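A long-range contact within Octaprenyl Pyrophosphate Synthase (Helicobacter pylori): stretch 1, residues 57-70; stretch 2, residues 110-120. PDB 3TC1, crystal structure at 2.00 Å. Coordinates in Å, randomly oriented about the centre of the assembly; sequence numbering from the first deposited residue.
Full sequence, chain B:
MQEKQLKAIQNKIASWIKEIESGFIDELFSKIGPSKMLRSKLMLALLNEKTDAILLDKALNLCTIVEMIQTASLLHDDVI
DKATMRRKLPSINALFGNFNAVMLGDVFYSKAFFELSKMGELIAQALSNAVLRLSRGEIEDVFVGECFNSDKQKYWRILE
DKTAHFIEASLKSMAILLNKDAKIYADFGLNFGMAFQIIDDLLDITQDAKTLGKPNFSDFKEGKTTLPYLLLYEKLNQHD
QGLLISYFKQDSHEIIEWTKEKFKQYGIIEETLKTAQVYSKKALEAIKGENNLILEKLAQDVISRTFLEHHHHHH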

ATOM      1  N   ASP B  57      22.214  -6.014 -14.240  1.00 23.57           N
ATOM      2  CA  ASP B  57      21.891  -5.782 -12.840  1.00 25.10           C
ATOM      3  C   ASP B  57      20.655  -4.884 -12.741  1.00 24.64           C
ATOM      4  O   ASP B  57      19.781  -5.119 -11.910  1.00 25.52           O
ATOM      5  CB  ASP B  57      23.071  -5.137 -12.113  1.00 28.34           C
ATOM      6  CG  ASP B  57      22.798  -4.929 -10.632  1.00 33.10           C
ATOM      7  OD1 ASP B  57      22.580  -5.927  -9.910  1.00 33.38           O
ATOM      8  OD2 ASP B  57      22.794  -3.762 -10.193  1.00 35.12           O
ATOM      9  N   LYS B  58      20.589  -3.855 -13.586  1.00 20.02           N
ATOM     10  CA  LYS B  58      19.437  -2.953 -13.595  1.00 19.56           C
ATOM     11  C   LYS B  58      18.181  -3.747 -13.936  1.00 18.11           C
ATOM     12  O   LYS B  58      17.113  -3.501 -13.384  1.00 16.70           O
ATOM     13  CB  LYS B  58      19.603  -1.849 -14.645  1.00 26.67           C
ATOM     14  CG  LYS B  58      20.523  -0.695 -14.279  1.00 29.79           C
ATOM     15  CD  LYS B  58      20.403   0.391 -15.353  1.00 33.06           C
ATOM     16  CE  LYS B  58      21.128   1.682 -14.988  1.00 35.30           C
ATOM     17  NZ  LYS B  58      22.585   1.633 -15.272  1.00 38.20           N
ATOM     18  N   ALA B  59      18.317  -4.690 -14.863  1.00 16.19           N
ATOM     19  CA  ALA B  59      17.195  -5.519 -15.281  1.00 15.54           C
ATOM     20  C   ALA B  59      16.738  -6.415 -14.131  1.00 16.73           C
ATOM     21  O   ALA B  59      15.542  -6.603 -13.913  1.00 15.54           O
ATOM     22  CB  ALA B  59      17.587  -6.358 -16.480  1.00 14.72           C
ATOM     23  N   LEU B  60      17.690  -6.972 -13.394  1.00 19.53           N
ATOM     24  CA  LEU B  60      17.345  -7.816 -12.264  1.00 20.89           C
ATOM     25  C   LEU B  60      16.657  -6.951 -11.206  1.00 21.15           C
ATOM     26  O   LEU B  60      15.735  -7.407 -10.524  1.00 20.38           O
ATOM     27  CB  LEU B  60      18.601  -8.478 -11.697  1.00 21.07           C
ATOM     28  CG  LEU B  60      19.293  -9.410 -12.700  1.00 22.86           C
ATOM     29  CD1 LEU B  60      20.568  -9.974 -12.095  1.00 25.50           C
ATOM     30  CD2 LEU B  60      18.348 -10.529 -13.101  1.00 20.71           C
ATOM     31  N   ASN B  61      17.099  -5.700 -11.077  1.00 17.12           N
ATOM     32  CA  ASN B  61      16.484  -4.788 -10.115  1.00 17.47           C
ATOM     33  C   ASN B  61      15.041  -4.528 -10.513  1.00 15.34           C
ATOM     34  O   ASN B  61      14.157  -4.458  -9.659  1.00 14.08           O
ATOM     35  CB  ASN B  61      17.230  -3.448 -10.050  1.00 17.30           C
ATOM     36  CG  ASN B  61      18.513  -3.534  -9.260  1.00 21.00           C
ATOM     37  OD1 ASN B  61      18.758  -4.518  -8.569  1.00 22.99           O
ATOM     38  ND2 ASN B  61      19.338  -2.493  -9.345  1.00 21.29           N
ATOM     39  N   LEU B  62      14.806  -4.374 -11.812  1.00 14.12           N
ATOM     40  CA  LEU B  62      13.459  -4.130 -12.310  1.00 14.43           C
ATOM     41  C   LEU B  62      12.550  -5.316 -12.010  1.00 16.21           C
ATOM     42  O   LEU B  62      11.385  -5.140 -11.629  1.00 15.81           O
ATOM     43  CB  LEU B  62      13.481  -3.869 -13.820  1.00 13.61           C
ATOM     44  CG  LEU B  62      12.123  -3.501 -14.437  1.00 15.36           C
ATOM     45  CD1 LEU B  62      11.596  -2.236 -13.785  1.00 17.41           C
ATOM     46  CD2 LEU B  62      12.271  -3.279 -15.942  1.00 16.38           C
ATOM     47  N   CYS B  63      13.077  -6.524 -12.203  1.00 18.10           N
ATOM     48  CA  CYS B  63      12.314  -7.741 -11.936  1.00 17.01           C
ATOM     49  C   CYS B  63      12.007  -7.828 -10.442  1.00 17.13           C
ATOM     50  O   CYS B  63      10.938  -8.277 -10.040  1.00 15.53           O
ATOM     51  CB  CYS B  63      13.107  -8.979 -12.365  1.00 18.05           C
ATOM     52  SG  CYS B  63      13.282  -9.193 -14.155  1.00 20.62           S
ATOM     53  N   THR B  64      12.956  -7.393  -9.624  1.00 15.41           N
ATOM     54  CA  THR B  64      12.775  -7.425  -8.182  1.00 15.78           C
ATOM     55  C   THR B  64      11.630  -6.493  -7.791  1.00 15.21           C
ATOM     56  O   THR B  64      10.778  -6.853  -6.979  1.00 15.80           O
ATOM     57  CB  THR B  64      14.073  -7.014  -7.462  1.00 17.66           C
ATOM     58  OG1 THR B  64      15.126  -7.904  -7.853  1.00 18.89           O
ATOM     59  CG2 THR B  64      13.897  -7.093  -5.950  1.00 18.65           C
ATOM     60  N   ILE B  65      11.614  -5.300  -8.379  1.00 15.81           N
ATOM     61  CA  ILE B  65      10.567  -4.315  -8.131  1.00 15.04           C
ATOM     62  C   ILE B  65       9.207  -4.905  -8.512  1.00 16.39           C
ATOM     63  O   ILE B  65       8.240  -4.805  -7.756  1.00 15.57           O
ATOM     64  CB  ILE B  65      10.815  -3.030  -8.971  1.00 12.05           C
ATOM     65  CG1 ILE B  65      12.018  -2.268  -8.406  1.00 10.93           C
ATOM     66  CG2 ILE B  65       9.566  -2.150  -8.991  1.00 11.61           C
ATOM     67  CD1 ILE B  65      12.503  -1.141  -9.313  1.00 13.08           C
ATOM     68  N   VAL B  66       9.138  -5.524  -9.686  1.00 10.43           N
ATOM     69  CA  VAL B  66       7.890  -6.123 -10.140  1.00 10.69           C
ATOM     70  C   VAL B  66       7.400  -7.259  -9.232  1.00 10.95           C
ATOM     71  O   VAL B  66       6.207  -7.349  -8.937  1.00 10.31           O
ATOM     72  CB  VAL B  66       8.023  -6.637 -11.592  1.00 15.48           C
ATOM     73  CG1 VAL B  66       6.841  -7.532 -11.954  1.00 14.46           C
ATOM     74  CG2 VAL B  66       8.080  -5.443 -12.553  1.00 15.58           C
ATOM     75  N   GLU B  67       8.305  -8.123  -8.788  1.00 13.23           N
ATOM     76  CA  GLU B  67       7.903  -9.228  -7.918  1.00 15.06           C
ATOM     77  C   GLU B  67       7.456  -8.722  -6.539  1.00 16.32           C
ATOM     78  O   GLU B  67       6.557  -9.294  -5.920  1.00 15.64           O
ATOM     79  CB  GLU B  67       9.052 -10.231  -7.749  1.00 15.76           C
ATOM     80  CG  GLU B  67       9.485 -10.957  -9.037  1.00 18.83           C
ATOM     81  CD  GLU B  67       8.358 -11.749  -9.710  1.00 21.46           C
ATOM     82  OE1 GLU B  67       7.292 -11.949  -9.092  1.00 22.04           O
ATOM     83  OE2 GLU B  67       8.548 -12.185 -10.868  1.00 23.24           O
ATOM     84  N   MET B  68       8.081  -7.650  -6.054  1.00 14.84           N
ATOM     85  CA  MET B  68       7.703  -7.111  -4.751  1.00 17.65           C
ATOM     86  C   MET B  68       6.330  -6.462  -4.813  1.00 16.82           C
ATOM     87  O   MET B  68       5.554  -6.536  -3.858  1.00 18.33           O
ATOM     88  CB  MET B  68       8.764  -6.130  -4.249  1.00 18.45           C
ATOM     89  CG  MET B  68      10.013  -6.859  -3.792  1.00 21.11           C
ATOM     90  SD  MET B  68      11.258  -5.826  -3.048  1.00 23.38           S
ATOM     91  CE  MET B  68      10.494  -5.435  -1.482  1.00 23.58           C
ATOM     92  N   ILE B  69       6.028  -5.837  -5.946  1.00 15.48           N
ATOM     93  CA  ILE B  69       4.726  -5.217  -6.154  1.00 16.00           C
ATOM     94  C   ILE B  69       3.681  -6.333  -6.178  1.00 16.54           C
ATOM     95  O   ILE B  69       2.626  -6.232  -5.547  1.00 16.68           O
ATOM     96  CB  ILE B  69       4.686  -4.451  -7.500  1.00 17.43           C
ATOM     97  CG1 ILE B  69       5.487  -3.151  -7.375  1.00 16.83           C
ATOM     98  CG2 ILE B  69       3.248  -4.164  -7.911  1.00 15.15           C
ATOM     99  CD1 ILE B  69       5.733  -2.460  -8.699  1.00 18.24           C
ATOM    100  N   GLN B  70       3.981  -7.394  -6.919  1.00 15.21           N
ATOM    101  CA  GLN B  70       3.071  -8.531  -7.014  1.00 15.95           C
ATOM    102  C   GLN B  70       2.815  -9.101  -5.613  1.00 14.56           C
ATOM    103  O   GLN B  70       1.676  -9.380  -5.250  1.00 14.92           O
ATOM    104  CB  GLN B  70       3.670  -9.619  -7.922  1.00 21.16           C
ATOM    105  CG  GLN B  70       2.837 -10.899  -8.017  1.00 21.47           C
ATOM    106  CD  GLN B  70       1.455 -10.662  -8.602  1.00 23.05           C
ATOM    107  OE1 GLN B  70       1.170  -9.590  -9.132  1.00 20.69           O
ATOM    108  NE2 GLN B  70       0.589 -11.672  -8.517  1.00 24.99           N
ATOM    109  N   SER B 110       6.273   0.444  -0.855  1.00 18.60           N
ATOM    110  CA  SER B 110       7.146   1.609  -0.702  1.00 19.18           C
ATOM    111  C   SER B 110       8.620   1.315  -0.990  1.00 17.47           C
ATOM    112  O   SER B 110       9.296   2.113  -1.640  1.00 19.00           O
ATOM    113  CB  SER B 110       6.973   2.234   0.693  1.00 19.22           C
ATOM    114  OG  SER B 110       7.105   1.277   1.726  1.00 19.31           O
ATOM    115  N   LYS B 111       9.120   0.175  -0.521  1.00 17.36           N
ATOM    116  CA  LYS B 111      10.511  -0.187  -0.782  1.00 16.66           C
ATOM    117  C   LYS B 111      10.678  -0.357  -2.287  1.00 16.89           C
ATOM    118  O   LYS B 111      11.679   0.070  -2.860  1.00 15.80           O
ATOM    119  CB  LYS B 111      10.887  -1.486  -0.057  1.00 12.34           C
ATOM    120  CG  LYS B 111      12.305  -2.004  -0.362  1.00 13.61           C
ATOM    121  CD  LYS B 111      13.402  -0.989  -0.007  1.00 14.23           C
ATOM    122  CE  LYS B 111      14.791  -1.544  -0.321  1.00 15.14           C
ATOM    123  NZ  LYS B 111      15.898  -0.572  -0.087  1.00 19.69           N
ATOM    124  N   ALA B 112       9.684  -0.966  -2.927  1.00 18.63           N
ATOM    125  CA  ALA B 112       9.731  -1.176  -4.366  1.00 19.70           C
ATOM    126  C   ALA B 112       9.732   0.148  -5.127  1.00 20.49           C
ATOM    127  O   ALA B 112      10.486   0.308  -6.083  1.00 19.69           O
ATOM    128  CB  ALA B 112       8.557  -2.036  -4.814  1.00 18.96           C
ATOM    129  N   PHE B 113       8.891   1.095  -4.710  1.00 21.81           N
ATOM    130  CA  PHE B 113       8.834   2.396  -5.381  1.00 20.41           C
ATOM    131  C   PHE B 113      10.107   3.189  -5.146  1.00 19.95           C
ATOM    132  O   PHE B 113      10.543   3.955  -6.013  1.00 22.34           O
ATOM    133  CB  PHE B 113       7.665   3.236  -4.873  1.00 23.59           C
ATOM    134  CG  PHE B 113       7.431   4.495  -5.675  1.00 27.68           C
ATOM    135  CD1 PHE B 113       6.688   4.460  -6.855  1.00 26.31           C
ATOM    136  CD2 PHE B 113       7.964   5.710  -5.258  1.00 26.93           C
ATOM    137  CE1 PHE B 113       6.481   5.622  -7.606  1.00 26.97           C
ATOM    138  CE2 PHE B 113       7.765   6.873  -5.998  1.00 29.16           C
ATOM    139  CZ  PHE B 113       7.019   6.829  -7.176  1.00 28.88           C
ATOM    140  N   PHE B 114      10.689   3.026  -3.964  1.00 18.39           N
ATOM    141  CA  PHE B 114      11.913   3.738  -3.640  1.00 19.14           C
ATOM    142  C   PHE B 114      12.982   3.353  -4.654  1.00 19.48           C
ATOM    143  O   PHE B 114      13.667   4.212  -5.206  1.00 20.38           O
ATOM    144  CB  PHE B 114      12.384   3.385  -2.229  1.00 19.72           C
ATOM    145  CG  PHE B 114      13.692   4.031  -1.856  1.00 24.31           C
ATOM    146  CD1 PHE B 114      13.745   5.374  -1.505  1.00 22.85           C
ATOM    147  CD2 PHE B 114      14.880   3.303  -1.905  1.00 25.42           C
ATOM    148  CE1 PHE B 114      14.964   5.988  -1.211  1.00 24.97           C
ATOM    149  CE2 PHE B 114      16.104   3.907  -1.614  1.00 25.93           C
ATOM    150  CZ  PHE B 114      16.148   5.251  -1.267  1.00 23.96           C
ATOM    151  N   GLU B 115      13.114   2.054  -4.900  1.00 17.85           N
ATOM    152  CA  GLU B 115      14.096   1.565  -5.851  1.00 17.05           C
ATOM    153  C   GLU B 115      13.685   1.942  -7.276  1.00 17.06           C
ATOM    154  O   GLU B 115      14.533   2.231  -8.127  1.00 18.38           O
ATOM    155  CB  GLU B 115      14.234   0.045  -5.723  1.00 17.24           C
ATOM    156  CG  GLU B 115      14.751  -0.434  -4.370  1.00 19.43           C
ATOM    157  CD  GLU B 115      16.087   0.186  -3.987  1.00 20.97           C
ATOM    158  OE1 GLU B 115      16.879   0.512  -4.893  1.00 20.70           O
ATOM    159  OE2 GLU B 115      16.352   0.332  -2.775  1.00 21.91           O
ATOM    160  N   LEU B 116      12.378   1.953  -7.524  1.00 13.97           N
ATOM    161  CA  LEU B 116      11.834   2.284  -8.842  1.00 17.13           C
ATOM    162  C   LEU B 116      12.246   3.675  -9.335  1.00 18.02           C
ATOM    163  O   LEU B 116      12.481   3.880 -10.533  1.00 19.04           O
ATOM    164  CB  LEU B 116      10.301   2.181  -8.812  1.00 17.60           C
ATOM    165  CG  LEU B 116       9.541   2.488 -10.108  1.00 18.27           C
ATOM    166  CD1 LEU B 116      10.004   1.552 -11.227  1.00 19.73           C
ATOM    167  CD2 LEU B 116       8.042   2.321  -9.868  1.00 17.50           C
ATOM    168  N   SER B 117      12.346   4.624  -8.415  1.00 24.54           N
ATOM    169  CA  SER B 117      12.727   5.992  -8.765  1.00 28.56           C
ATOM    170  C   SER B 117      14.097   6.089  -9.444  1.00 30.48           C
ATOM    171  O   SER B 117      14.442   7.120 -10.020  1.00 31.98           O
ATOM    172  CB  SER B 117      12.723   6.861  -7.511  1.00 25.77           C
ATOM    173  OG  SER B 117      13.697   6.407  -6.591  1.00 29.90           O
ATOM    174  N   LYS B 118      14.875   5.016  -9.381  1.00 29.28           N
ATOM    175  CA  LYS B 118      16.203   5.004  -9.985  1.00 29.83           C
ATOM    176  C   LYS B 118      16.145   4.474 -11.413  1.00 30.70           C
ATOM    177  O   LYS B 118      17.159   4.434 -12.116  1.00 31.15           O
ATOM    178  CB  LYS B 118      17.140   4.129  -9.149  1.00 32.40           C
ATOM    179  CG  LYS B 118      17.203   4.515  -7.677  1.00 31.62           C
ATOM    180  CD  LYS B 118      17.979   3.483  -6.873  1.00 32.80           C
ATOM    181  CE  LYS B 118      18.015   3.843  -5.398  1.00 31.73           C
ATOM    182  NZ  LYS B 118      18.645   2.773  -4.574  1.00 32.15           N
ATOM    183  N   MET B 119      14.953   4.069 -11.836  1.00 29.09           N
ATOM    184  CA  MET B 119      14.744   3.518 -13.169  1.00 29.45           C
ATOM    185  C   MET B 119      14.446   4.576 -14.228  1.00 29.68           C
ATOM    186  O   MET B 119      14.485   4.290 -15.425  1.00 29.60           O
ATOM    187  CB  MET B 119      13.588   2.511 -13.142  1.00 30.96           C
ATOM    188  CG  MET B 119      13.875   1.215 -12.392  1.00 31.73           C
ATOM    189  SD  MET B 119      15.046   0.157 -13.274  1.00 33.60           S
ATOM    190  CE  MET B 119      15.731  -0.771 -11.916  1.00 34.60           C
ATOM    191  N   GLY B 120      14.148   5.794 -13.800  1.00 25.48           N
ATOM    192  CA  GLY B 120      13.823   6.824 -14.768  1.00 25.98           C
ATOM    193  C   GLY B 120      12.317   7.021 -14.805  1.00 26.09           C
ATOM    194  O   GLY B 120      11.555   6.113 -14.472  1.00 23.10           O
TER

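Ile 65 and Ala 112 form the apolar centre, where the two backbones come closest, CA of Ile 65 lying 5.0 Å from CA of Ala 112. The helices run nearly antiparallel, at 155°, with axes approaching to 8.9 Å. Alanine suits so close an approach: its single methyl leaves room for the larger side chains opposite, and CB of Ala 112 touches CB of Met 68 at 4.1 Å, CG1 of Ile 69 at 4.2 Å and CG2 of Ile 65 at 4.3 Å. Ile 65, whose branched apolar side chain fills space between the backbones, reaches further along the second stretch, its CD1 packing 3.5 Å from CA of Leu 116 and 4.1 Å from CG of Met 119.

A type I turn from Leu 116 to Met 119 brings the Met 119 side chain back against the first helix. Long and flexible, Met 119 sets its CE 3.4 Å from O of Lys 58, while its SD lies 4.2 Å from CD1 of Leu 62.

No hydrogen bond crosses the contact. At the polar edge, Glu 115 pairs with two lysines of its own stretch, forming salt bridges through OE2 to NZ of Lys 111 and through OE1 to NZ of Lys 118, both 2.9 Å. The aliphatic part of Lys 111 still serves the interface, its CG meeting CE of Met 68 at 4.0 Å.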